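Local coordinates for VgrG protein (Vibrio cholerae, PDB 4DTH) that binds ATP and magnesium through its actin cross-linking domain, a toxin module that probably uses them to join actin monomers covalently, at residues Y69-L75 against S125-P129; Q109-L114 against R139-E143; G183-S187 against W200-K206; V227-L231 against I286-L290. All coordinates share one frame; numbering follows the deposited sequence. Where two conformers were deposited one is given.

Contact 1: Y69-L75 against S125-P129; sequences YQRPPSL and SNHQP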
# COMPACT_ATOMS: atom_id res chain seq x y z
N TYR A 69 22.21 -10.56 -10.08
CA TYR A 69 22.26 -12.00 -9.85
C TYR A 69 23.43 -12.59 -10.59
O TYR A 69 23.64 -12.28 -11.77
CB TYR A 69 20.95 -12.67 -10.31
CG TYR A 69 20.94 -14.18 -10.24
CD1 TYR A 69 20.93 -14.84 -9.01
CD2 TYR A 69 20.89 -14.96 -11.39
CE1 TYR A 69 20.87 -16.24 -8.93
CE2 TYR A 69 20.85 -16.35 -11.33
CZ TYR A 69 20.85 -16.99 -10.10
OH TYR A 69 20.79 -18.36 -10.03
N GLN A 70 24.18 -13.46 -9.91
CA GLN A 70 25.28 -14.20 -10.51
C GLN A 70 24.99 -15.67 -10.28
O GLN A 70 24.93 -16.12 -9.12
CB GLN A 70 26.65 -13.80 -9.91
CG GLN A 70 27.04 -12.33 -10.16
CD GLN A 70 27.05 -11.94 -11.63
OE1 GLN A 70 27.55 -12.66 -12.51
NE2 GLN A 70 26.48 -10.78 -11.92
N ARG A 71 24.76 -16.41 -11.38
CA ARG A 71 24.50 -17.84 -11.34
C ARG A 71 25.72 -18.51 -10.72
O ARG A 71 26.82 -18.34 -11.26
CB ARG A 71 24.28 -18.38 -12.78
CG ARG A 71 23.98 -19.88 -12.86
CD ARG A 71 22.56 -20.13 -12.43
NE ARG A 71 22.13 -21.53 -12.44
CZ ARG A 71 20.91 -21.88 -12.05
NH1 ARG A 71 20.04 -20.95 -11.65
NH2 ARG A 71 20.55 -23.15 -12.05
N PRO A 72 25.58 -19.25 -9.60
CA PRO A 72 26.75 -19.94 -9.02
C PRO A 72 27.42 -20.83 -10.07
O PRO A 72 26.72 -21.52 -10.82
CB PRO A 72 26.16 -20.75 -7.87
CG PRO A 72 24.91 -20.02 -7.50
CD PRO A 72 24.36 -19.55 -8.81
N PRO A 73 28.77 -20.77 -10.20
CA PRO A 73 29.45 -21.59 -11.23
C PRO A 73 29.14 -23.08 -11.18
O PRO A 73 29.04 -23.70 -12.23
CB PRO A 73 30.93 -21.29 -10.99
CG PRO A 73 30.95 -19.97 -10.33
CD PRO A 73 29.74 -19.97 -9.44
N SER A 74 28.93 -23.64 -9.98
CA SER A 74 28.60 -25.06 -9.80
C SER A 74 27.19 -25.43 -10.29
O SER A 74 26.85 -26.61 -10.34
CB SER A 74 28.81 -25.48 -8.34
OG SER A 74 27.80 -24.94 -7.50
N LEU A 75 26.38 -24.42 -10.65
CA LEU A 75 25.02 -24.59 -11.15
C LEU A 75 24.85 -24.09 -12.58
O LEU A 75 23.72 -23.92 -13.04
CB LEU A 75 24.01 -23.93 -10.18
CG LEU A 75 23.91 -24.56 -8.78
CD1 LEU A 75 22.86 -23.84 -7.94
CD2 LEU A 75 23.54 -26.06 -8.84
N SER A 125 15.73 -27.79 -4.76
CA SER A 125 15.65 -27.17 -6.07
C SER A 125 16.23 -25.76 -6.01
O SER A 125 15.69 -24.86 -6.63
CB SER A 125 14.21 -27.16 -6.56
OG SER A 125 13.76 -28.50 -6.75
N ASN A 126 17.32 -25.57 -5.24
CA ASN A 126 17.92 -24.24 -5.10
C ASN A 126 18.34 -23.68 -6.47
O ASN A 126 18.86 -24.43 -7.30
CB ASN A 126 19.09 -24.25 -4.11
CG ASN A 126 19.27 -22.91 -3.43
OD1 ASN A 126 18.31 -22.18 -3.17
ND2 ASN A 126 20.51 -22.59 -3.11
N HIS A 127 18.06 -22.38 -6.70
CA HIS A 127 18.37 -21.68 -7.97
C HIS A 127 17.53 -22.17 -9.16
O HIS A 127 17.98 -22.10 -10.30
CB HIS A 127 19.87 -21.65 -8.27
CG HIS A 127 20.67 -20.82 -7.31
ND1 HIS A 127 20.91 -19.48 -7.55
CD2 HIS A 127 21.30 -21.18 -6.17
CE1 HIS A 127 21.65 -19.06 -6.54
NE2 HIS A 127 21.92 -20.05 -5.69
N GLN A 128 16.31 -22.63 -8.87
CA GLN A 128 15.38 -23.07 -9.90
C GLN A 128 14.07 -22.31 -9.77
O GLN A 128 13.71 -21.89 -8.65
CB GLN A 128 15.09 -24.57 -9.78
CG GLN A 128 16.22 -25.45 -10.21
CD GLN A 128 15.93 -26.83 -9.74
OE1 GLN A 128 14.89 -27.42 -10.00
NE2 GLN A 128 16.77 -27.33 -8.93
N PRO A 129 13.29 -22.17 -10.88
CA PRO A 129 12.00 -21.49 -10.73
C PRO A 129 11.04 -22.34 -9.92
O PRO A 129 11.17 -23.58 -9.87
CB PRO A 129 11.48 -21.37 -12.17
CG PRO A 129 12.22 -22.36 -12.96
CD PRO A 129 13.52 -22.63 -12.27

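Contact 2: Q109-L114 against R139-E143; sequences QAMLWL and RFVIE. With SO4 (sulfate ion), chain H.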
# COMPACT_ATOMS: atom_id res chain seq x y z
N GLN A 109 -3.24 -18.90 6.12
CA GLN A 109 -2.88 -20.32 5.98
C GLN A 109 -2.14 -20.60 4.67
O GLN A 109 -1.15 -21.35 4.68
CB GLN A 109 -4.13 -21.20 6.15
CG GLN A 109 -4.59 -21.24 7.61
CD GLN A 109 -5.94 -21.87 7.79
OE1 GLN A 109 -6.98 -21.25 7.54
NE2 GLN A 109 -5.96 -23.08 8.31
N ALA A 110 -2.61 -19.99 3.55
CA ALA A 110 -1.97 -20.17 2.24
C ALA A 110 -0.56 -19.59 2.23
O ALA A 110 0.34 -20.19 1.63
CB ALA A 110 -2.82 -19.53 1.15
N MET A 111 -0.35 -18.45 2.90
CA MET A 111 0.98 -17.84 2.99
C MET A 111 1.92 -18.71 3.82
O MET A 111 3.07 -18.90 3.41
CB MET A 111 0.90 -16.43 3.57
CG MET A 111 0.36 -15.44 2.57
SD MET A 111 0.51 -13.76 3.18
CE MET A 111 -0.22 -12.86 1.79
N LEU A 112 1.43 -19.25 4.95
CA LEU A 112 2.24 -20.13 5.80
C LEU A 112 2.58 -21.42 5.07
O LEU A 112 3.72 -21.87 5.15
CB LEU A 112 1.57 -20.41 7.15
CG LEU A 112 1.50 -19.22 8.11
CD1 LEU A 112 0.46 -19.47 9.18
CD2 LEU A 112 2.87 -18.89 8.71
N TRP A 113 1.62 -21.95 4.29
CA TRP A 113 1.85 -23.15 3.48
C TRP A 113 2.95 -22.86 2.46
O TRP A 113 3.86 -23.67 2.29
CB TRP A 113 0.57 -23.64 2.76
CG TRP A 113 0.91 -24.61 1.65
CD1 TRP A 113 1.33 -25.90 1.81
CD2 TRP A 113 1.07 -24.30 0.26
NE1 TRP A 113 1.71 -26.43 0.59
CE2 TRP A 113 1.56 -25.47 -0.37
CE3 TRP A 113 0.84 -23.16 -0.52
CZ2 TRP A 113 1.81 -25.52 -1.75
CZ3 TRP A 113 1.08 -23.21 -1.88
CH2 TRP A 113 1.54 -24.39 -2.49
N LEU A 114 2.84 -21.72 1.73
CA LEU A 114 3.83 -21.38 0.71
C LEU A 114 5.24 -21.24 1.31
O LEU A 114 6.20 -21.70 0.69
CB LEU A 114 3.43 -20.16 -0.13
CG LEU A 114 4.40 -19.84 -1.28
CD1 LEU A 114 4.43 -20.95 -2.33
CD2 LEU A 114 4.07 -18.51 -1.93
N ARG A 139 -5.65 -27.90 -0.82
CA ARG A 139 -6.26 -26.59 -0.50
C ARG A 139 -5.79 -25.47 -1.41
O ARG A 139 -6.57 -24.57 -1.71
CB ARG A 139 -5.97 -26.15 0.96
CG ARG A 139 -6.40 -27.11 2.06
CD ARG A 139 -6.98 -26.39 3.25
NE ARG A 139 -6.00 -26.05 4.28
CZ ARG A 139 -6.01 -24.92 4.99
NH1 ARG A 139 -6.93 -23.99 4.75
NH2 ARG A 139 -5.09 -24.70 5.91
N PHE A 140 -4.47 -25.46 -1.77
CA PHE A 140 -3.83 -24.36 -2.49
C PHE A 140 -3.15 -24.73 -3.78
O PHE A 140 -2.62 -25.84 -3.92
CB PHE A 140 -2.84 -23.63 -1.55
CG PHE A 140 -3.39 -23.38 -0.16
CD1 PHE A 140 -4.51 -22.57 0.03
CD2 PHE A 140 -2.79 -23.95 0.95
CE1 PHE A 140 -5.03 -22.36 1.31
CE2 PHE A 140 -3.30 -23.73 2.23
CZ PHE A 140 -4.41 -22.92 2.40
N VAL A 141 -3.18 -23.80 -4.73
CA VAL A 141 -2.61 -23.98 -6.07
C VAL A 141 -1.70 -22.80 -6.41
O VAL A 141 -2.12 -21.64 -6.27
CB VAL A 141 -3.73 -24.14 -7.15
CG1 VAL A 141 -3.14 -24.19 -8.56
CG2 VAL A 141 -4.60 -25.36 -6.89
N ILE A 142 -0.47 -23.09 -6.86
CA ILE A 142 0.46 -22.07 -7.32
C ILE A 142 0.29 -21.97 -8.83
O ILE A 142 0.30 -22.98 -9.52
CB ILE A 142 1.96 -22.41 -7.00
CG1 ILE A 142 2.23 -22.52 -5.49
CG2 ILE A 142 2.90 -21.39 -7.65
CD1 ILE A 142 3.64 -23.19 -5.14
N GLU A 143 0.17 -20.74 -9.32
CA GLU A 143 0.14 -20.44 -10.74
C GLU A 143 1.37 -19.57 -10.99
O GLU A 143 1.62 -18.65 -10.21
CB GLU A 143 -1.14 -19.67 -11.13
CG GLU A 143 -2.41 -20.50 -11.05
CD GLU A 143 -2.67 -21.45 -12.21
OE1 GLU A 143 -3.64 -22.24 -12.10
OE2 GLU A 143 -1.93 -21.41 -13.22
S SO4 H . 3.57 -29.29 -0.83
O1 SO4 H . 4.22 -30.57 -0.60
O2 SO4 H . 4.48 -28.18 -0.46
O3 SO4 H . 3.24 -29.17 -2.25
O4 SO4 H . 2.35 -29.21 -0.00

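Contact 3: G183-S187 against W200-K206; sequences GFGTS and WYQKSLK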
# COMPACT_ATOMS: atom_id res chain seq x y z
N GLY A 183 -17.35 7.98 4.72
CA GLY A 183 -17.30 7.56 6.12
C GLY A 183 -16.19 8.18 6.94
O GLY A 183 -16.28 8.20 8.17
N PHE A 184 -15.12 8.67 6.28
CA PHE A 184 -13.98 9.24 6.99
C PHE A 184 -14.35 10.52 7.74
O PHE A 184 -14.61 11.55 7.11
CB PHE A 184 -12.78 9.46 6.06
CG PHE A 184 -11.45 9.38 6.79
CD1 PHE A 184 -11.07 10.38 7.68
CD2 PHE A 184 -10.58 8.32 6.56
CE1 PHE A 184 -9.85 10.30 8.36
CE2 PHE A 184 -9.36 8.25 7.24
CZ PHE A 184 -9.00 9.24 8.13
N GLY A 185 -14.33 10.43 9.06
CA GLY A 185 -14.70 11.51 9.97
C GLY A 185 -16.00 11.23 10.70
O GLY A 185 -16.33 11.93 11.67
N THR A 186 -16.75 10.19 10.27
CA THR A 186 -18.03 9.83 10.91
C THR A 186 -17.86 8.97 12.17
O THR A 186 -18.80 8.86 12.95
CB THR A 186 -19.02 9.18 9.92
OG1 THR A 186 -18.55 7.89 9.55
CG2 THR A 186 -19.30 10.05 8.69
N SER A 187 -16.67 8.33 12.34
CA SER A 187 -16.33 7.46 13.49
C SER A 187 -17.37 6.32 13.68
O SER A 187 -17.50 5.78 14.78
CB SER A 187 -16.23 8.28 14.79
OG SER A 187 -15.70 9.58 14.62
N TRP A 200 -1.84 12.59 11.92
CA TRP A 200 -2.02 13.68 10.96
C TRP A 200 -3.46 14.13 10.81
O TRP A 200 -3.69 15.24 10.34
CB TRP A 200 -1.42 13.31 9.59
CG TRP A 200 -1.95 12.04 9.00
CD1 TRP A 200 -1.36 10.81 9.04
CD2 TRP A 200 -3.17 11.88 8.26
NE1 TRP A 200 -2.14 9.89 8.38
CE2 TRP A 200 -3.26 10.51 7.89
CE3 TRP A 200 -4.20 12.75 7.87
CZ2 TRP A 200 -4.34 10.00 7.16
CZ3 TRP A 200 -5.27 12.24 7.15
CH2 TRP A 200 -5.34 10.88 6.81
N TYR A 201 -4.44 13.27 11.15
CA TYR A 201 -5.85 13.64 11.01
C TYR A 201 -6.30 14.56 12.13
O TYR A 201 -6.22 14.19 13.31
CB TYR A 201 -6.77 12.41 10.90
CG TYR A 201 -8.22 12.78 10.72
CD1 TYR A 201 -8.66 13.43 9.57
CD2 TYR A 201 -9.16 12.50 11.71
CE1 TYR A 201 -10.01 13.78 9.40
CE2 TYR A 201 -10.51 12.82 11.54
CZ TYR A 201 -10.92 13.46 10.39
OH TYR A 201 -12.24 13.81 10.25
N GLN A 202 -6.78 15.75 11.76
CA GLN A 202 -7.22 16.76 12.72
C GLN A 202 -8.73 16.87 12.75
O GLN A 202 -9.33 17.64 12.00
CB GLN A 202 -6.55 18.11 12.44
CG GLN A 202 -5.03 18.00 12.40
CD GLN A 202 -4.38 19.35 12.31
OE1 GLN A 202 -4.65 20.24 13.12
NE2 GLN A 202 -3.47 19.51 11.37
N LYS A 203 -9.36 16.06 13.62
CA LYS A 203 -10.81 16.05 13.73
C LYS A 203 -11.45 17.41 14.07
O LYS A 203 -12.58 17.66 13.67
CB LYS A 203 -11.26 14.95 14.67
CG LYS A 203 -12.75 14.71 14.61
CD LYS A 203 -13.07 13.23 14.42
CE LYS A 203 -14.47 12.93 14.86
NZ LYS A 203 -14.72 13.21 16.29
N SER A 204 -10.68 18.30 14.74
CA SER A 204 -11.14 19.65 15.09
C SER A 204 -11.52 20.48 13.85
O SER A 204 -12.33 21.40 13.96
CB SER A 204 -10.08 20.38 15.92
OG SER A 204 -8.91 20.64 15.17
N LEU A 205 -10.95 20.13 12.68
CA LEU A 205 -11.24 20.83 11.43
C LEU A 205 -12.69 20.69 10.95
O LEU A 205 -13.17 21.55 10.21
CB LEU A 205 -10.25 20.41 10.32
CG LEU A 205 -8.83 20.88 10.52
CD1 LEU A 205 -7.90 20.16 9.58
CD2 LEU A 205 -8.70 22.42 10.35
N LYS A 206 -13.40 19.63 11.37
CA LYS A 206 -14.80 19.43 11.00
C LYS A 206 -15.67 20.56 11.54
O LYS A 206 -16.36 21.23 10.77
CB LYS A 206 -15.33 18.11 11.53
CG LYS A 206 -14.88 16.94 10.71
CD LYS A 206 -15.65 15.76 11.11
CE LYS A 206 -14.93 15.01 12.15
NZ LYS A 206 -15.89 14.24 12.96
O HOH W 1 -13.05 13.72 7.71

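Contact 4: V227-L231 against I286-L290; sequences VFAYL and IVEIL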
# COMPACT_ATOMS: atom_id res chain seq x y z
N VAL A 227 -15.08 16.06 4.32
CA VAL A 227 -14.14 16.15 3.20
C VAL A 227 -13.10 17.24 3.50
O VAL A 227 -11.90 17.01 3.30
CB VAL A 227 -14.83 16.37 1.82
CG1 VAL A 227 -13.79 16.62 0.72
CG2 VAL A 227 -15.70 15.16 1.46
N PHE A 228 -13.55 18.39 4.02
CA PHE A 228 -12.65 19.48 4.37
C PHE A 228 -11.62 19.03 5.40
O PHE A 228 -10.44 19.28 5.21
CB PHE A 228 -13.43 20.70 4.90
CG PHE A 228 -12.55 21.81 5.42
CD1 PHE A 228 -12.02 22.77 4.57
CD2 PHE A 228 -12.28 21.92 6.78
CE1 PHE A 228 -11.25 23.82 5.06
CE2 PHE A 228 -11.51 22.98 7.28
CZ PHE A 228 -10.99 23.91 6.41
N ALA A 229 -12.06 18.37 6.50
CA ALA A 229 -11.12 17.91 7.53
C ALA A 229 -10.11 16.91 6.98
O ALA A 229 -8.93 17.00 7.32
CB ALA A 229 -11.87 17.32 8.70
N TYR A 230 -10.56 15.97 6.13
CA TYR A 230 -9.71 14.95 5.53
C TYR A 230 -8.65 15.59 4.64
O TYR A 230 -7.45 15.37 4.85
CB TYR A 230 -10.58 13.94 4.75
CG TYR A 230 -9.77 12.87 4.04
CD1 TYR A 230 -9.17 11.83 4.76
CD2 TYR A 230 -9.55 12.92 2.67
CE1 TYR A 230 -8.41 10.86 4.12
CE2 TYR A 230 -8.81 11.95 2.01
CZ TYR A 230 -8.23 10.92 2.74
OH TYR A 230 -7.48 9.97 2.10
N LEU A 231 -9.08 16.39 3.64
CA LEU A 231 -8.17 17.05 2.70
C LEU A 231 -7.25 18.04 3.40
O LEU A 231 -6.04 17.99 3.16
CB LEU A 231 -8.93 17.75 1.57
CG LEU A 231 -9.55 16.84 0.51
CD1 LEU A 231 -10.30 17.67 -0.53
CD2 LEU A 231 -8.47 15.97 -0.18
N ILE A 286 -11.64 12.45 -3.80
CA ILE A 286 -12.69 12.70 -2.80
C ILE A 286 -13.68 13.82 -3.14
O ILE A 286 -14.83 13.75 -2.72
CB ILE A 286 -12.15 12.74 -1.34
CG1 ILE A 286 -13.24 12.30 -0.33
CG2 ILE A 286 -11.56 14.12 -1.01
CD1 ILE A 286 -12.81 12.14 1.11
N VAL A 287 -13.23 14.83 -3.92
CA VAL A 287 -14.06 15.97 -4.37
C VAL A 287 -15.31 15.49 -5.12
O VAL A 287 -16.37 16.11 -5.01
CB VAL A 287 -13.17 16.98 -5.17
CG1 VAL A 287 -13.90 17.63 -6.34
CG2 VAL A 287 -12.59 18.03 -4.24
N GLU A 288 -15.20 14.32 -5.80
CA GLU A 288 -16.28 13.67 -6.55
C GLU A 288 -17.47 13.23 -5.69
O GLU A 288 -18.57 13.06 -6.23
CB GLU A 288 -15.74 12.48 -7.37
CG GLU A 288 -14.69 12.86 -8.41
CD GLU A 288 -13.87 11.75 -9.04
OE1 GLU A 288 -14.17 10.56 -8.80
OE2 GLU A 288 -12.91 12.08 -9.78
N ILE A 289 -17.28 13.06 -4.36
CA ILE A 289 -18.38 12.64 -3.49
C ILE A 289 -19.32 13.80 -3.14
O ILE A 289 -20.38 13.57 -2.57
CB ILE A 289 -17.94 11.81 -2.25
CG1 ILE A 289 -17.40 12.69 -1.10
CG2 ILE A 289 -16.98 10.65 -2.63
CD1 ILE A 289 -17.25 11.98 0.24
N LEU A 290 -18.91 15.04 -3.46
CA LEU A 290 -19.67 16.27 -3.19
C LEU A 290 -20.27 16.83 -4.48
O LEU A 290 -19.83 16.49 -5.57
CB LEU A 290 -18.73 17.34 -2.59
CG LEU A 290 -17.94 16.99 -1.32
CD1 LEU A 290 -16.85 18.01 -1.06
CD2 LEU A 290 -18.85 16.88 -0.12

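Contact 1: Y69-L75 against S125-P129
The imidazole of His127 is met on one face by the Pro72 ring and at its edge by the phenol of Tyr69. Pro72 CG lies over that face in a CH-pi contact, 3.7 Å from the centroid of the His127 ring. Tyr69 and His127 meet rim to rim, their planes 33° apart, and their polar ends join in a hydrogen bond of 2.7 Å between Tyr69 OH and His127 ND1. NE2, at the far side of the imidazole, bonds to the carbonyl of Ser158, so both ring nitrogens are held. Leu75 comes in at about a right angle, its CD1 3.6 Å from His127 CD2.

The guanidinium of Arg71 has His127 CB over one face and grips the backbone beside it. Arg71 NH1 donates 2.7 Å to His127 O, in the carbonyl plane and on a lone pair, and also bonds to Tyr69 OH at 3.1 Å. A bend at chi2 (75°) folds the arginine chain back, letting NE reach Leu75 O at 2.9 Å within the guanidinium plane.

His127 is the third residue of a type II turn, and with Gln128 it pairs with Ile151 as a G1 bulge. Arg71 holds the turn backbone through His127 O, whereas the bonds at ND1 and NE2, with Pro72 packed on one face, restrain the ring's rotation; the nearby arginine would probably disfavour a positive charge on the imidazole.

Contact 2: Q109-L114 against R139-E143
Gln109 opens the contact on the helix, its side chain crossing that of Arg139, with CB 3.6 Å from Arg139 NH2 and the backbone carbon of Gln109 near Phe140 CZ. Ala110 follows, its CA over the centre of the Phe140 ring, 3.7 Å from the centroid, while its CB touches Phe140 CE1 at 3.6 Å. Arg139 CB lies over the opposite face, so the phenyl ring is sandwiched between the helix backbone and its own neighbour in sequence.

Trp113 makes the broadest contact from the helix. With CG anti to the backbone N (chi1 164°), the indole reaches from Phe140 toward Ile142, running obliquely to the strand, and Phe140 CB lies over one face toward the rim. The two aromatic rings meet obliquely, with planes 35° apart. Farther along, Trp113 CH2 touches Ile142 CD1 at 3.6 Å. At the edge of the indole, Trp113 NE1 donates an almost straight bond of 2.9 Å to O4 of a sulfate ion, probably from the crystallisation liquor, which His117 and the backbone of Glu136 also hold. Leu114 closes the row, its CD1 meeting Ile142 CD1 at 3.7 Å.

Phe140 and Ile142 both point to the helix, whereas Val141 between them points away, as expected of a strand. Val49 of strand 45-51 and Phe58 of strand 56-68 continue the apolar layer. Segment 109-114 of helix 101-124 thus crosses strand 140-143 at -65°, the packing of a helix laid over one face of a beta-sheet in an alpha-beta fold.

Contact 3: G183-S187 against W200-K206
Phe184 and Tyr201 meet edge to face, with Phe184 CE1 over the centre of the tyrosine ring and 3.6 Å from Tyr201 CD1. The planes stand 78° apart and the centroids 5.0 Å. Both side chains place CG opposite the backbone N; in Tyr201 (chi1 -179°) this extends the phenol toward the loop 183-187, end-on at Gly185, bringing its OH to 3.4 Å from Gly185 CA. Trp200 touches the same phenylalanine more loosely, through CH2 against Phe184 CZ, while its NE1 bonds to the carbonyl of Ile277.

A water bridges the Phe184 carbonyl and the tyrosine hydroxyl, donating to Phe184 O and accepting from Tyr201 OH, each at 2.7 Å. Residues 183-186 form a type II beta turn, with Gly185 at its third position; its positive phi (111°) suits glycine, and the close approach of Tyr201 OH leaves no space for a CB there. Thr186 closes the turn twice, its N and OG1 both bonding to Gly183 O. The turn joins strand 173-180 to helix 190-196 and here packs against the start of helix 204-212.

From that helix start Lys206, bent at chi3, brings NZ near Gly185 O in a probable hydrogen bond, although the placement of this amine is uncertain. Lys203 also reaches toward the loop, but its contact there is doubtful. The Ser187 hydroxyl bonds to Glu196, whose carboxylate also takes the Gly185 N-H.

Contact 4: V227-L231 against I286-L290
Aliphatic packing carries most of this contact, and Val227 and Ile286 are its two largest contributors. The branches of Val227 divide the work: CG1 touches Ile286 CG2 and also Leu290 CD1, each at 3.8 Å, while CG2 turns to Ile289 CD1 at 3.7 Å. Val227 and Leu290 approach tip to tip; alongside Ile286 and Ile289, Val227 runs antiparallel to both side chains. With CG1 of Val227 anti to the backbone N (chi1 173°), the two methyls spread over three different partners.

Ile286 likewise uses both branches. Its CG2 lies against the fork of Leu231, 3.7 Å from Leu231 CD2 and close to CG as well. The other branch, extended to CD1 with chi2 at 173°, reaches the tyrosine. Val287 adds only a looser touch, its CG2 4.4 Å from Leu231 CD1.

The one aromatic contact is between Ile286 CD1 and Tyr230 CD2, 3.7 Å apart, with the methyl oblique to the ring. Tyr230 also meets the ring of Phe184, and Ile348 of strand 343-352 touches its side chain.

No hydrogen bond links the segments; the backbone bonds stay within each, such as Leu231 N to Val227 O in the helix and Ile289 N to Ile286 O in the short helical-looking turn. Helix 292-307 extends the apolar surface, with Met299 and Ile302 against Leu231. Joining helix 221-245 to the loop before helix 292-307 therefore rests on shape fit and exclusion of water, with no polar bond to fix direction across the interface.

In the fold
The contacts fall into two groups on opposite sides of the chain's centre. Contacts 1 and 2 lie 24 Å apart between centres and interleave along the sequence: helix 101-124 carries 109-114 and runs into the loop 125-129, which in turn leads to strand 140-144. Contacts 3 and 4 follow in series, 11 Å apart and touching, with Phe184 against Tyr230 and Lys206 against Ala229; helices 204-212 and 221-245, consecutive in the chain, join them. About 39 Å separates the centres of contacts 2 and 3. Side chains from contacts 2, 3 and 4 each come to about 13 Å from the bound ATP, so these packed regions flank the nucleotide, while contact 1 lies farther out.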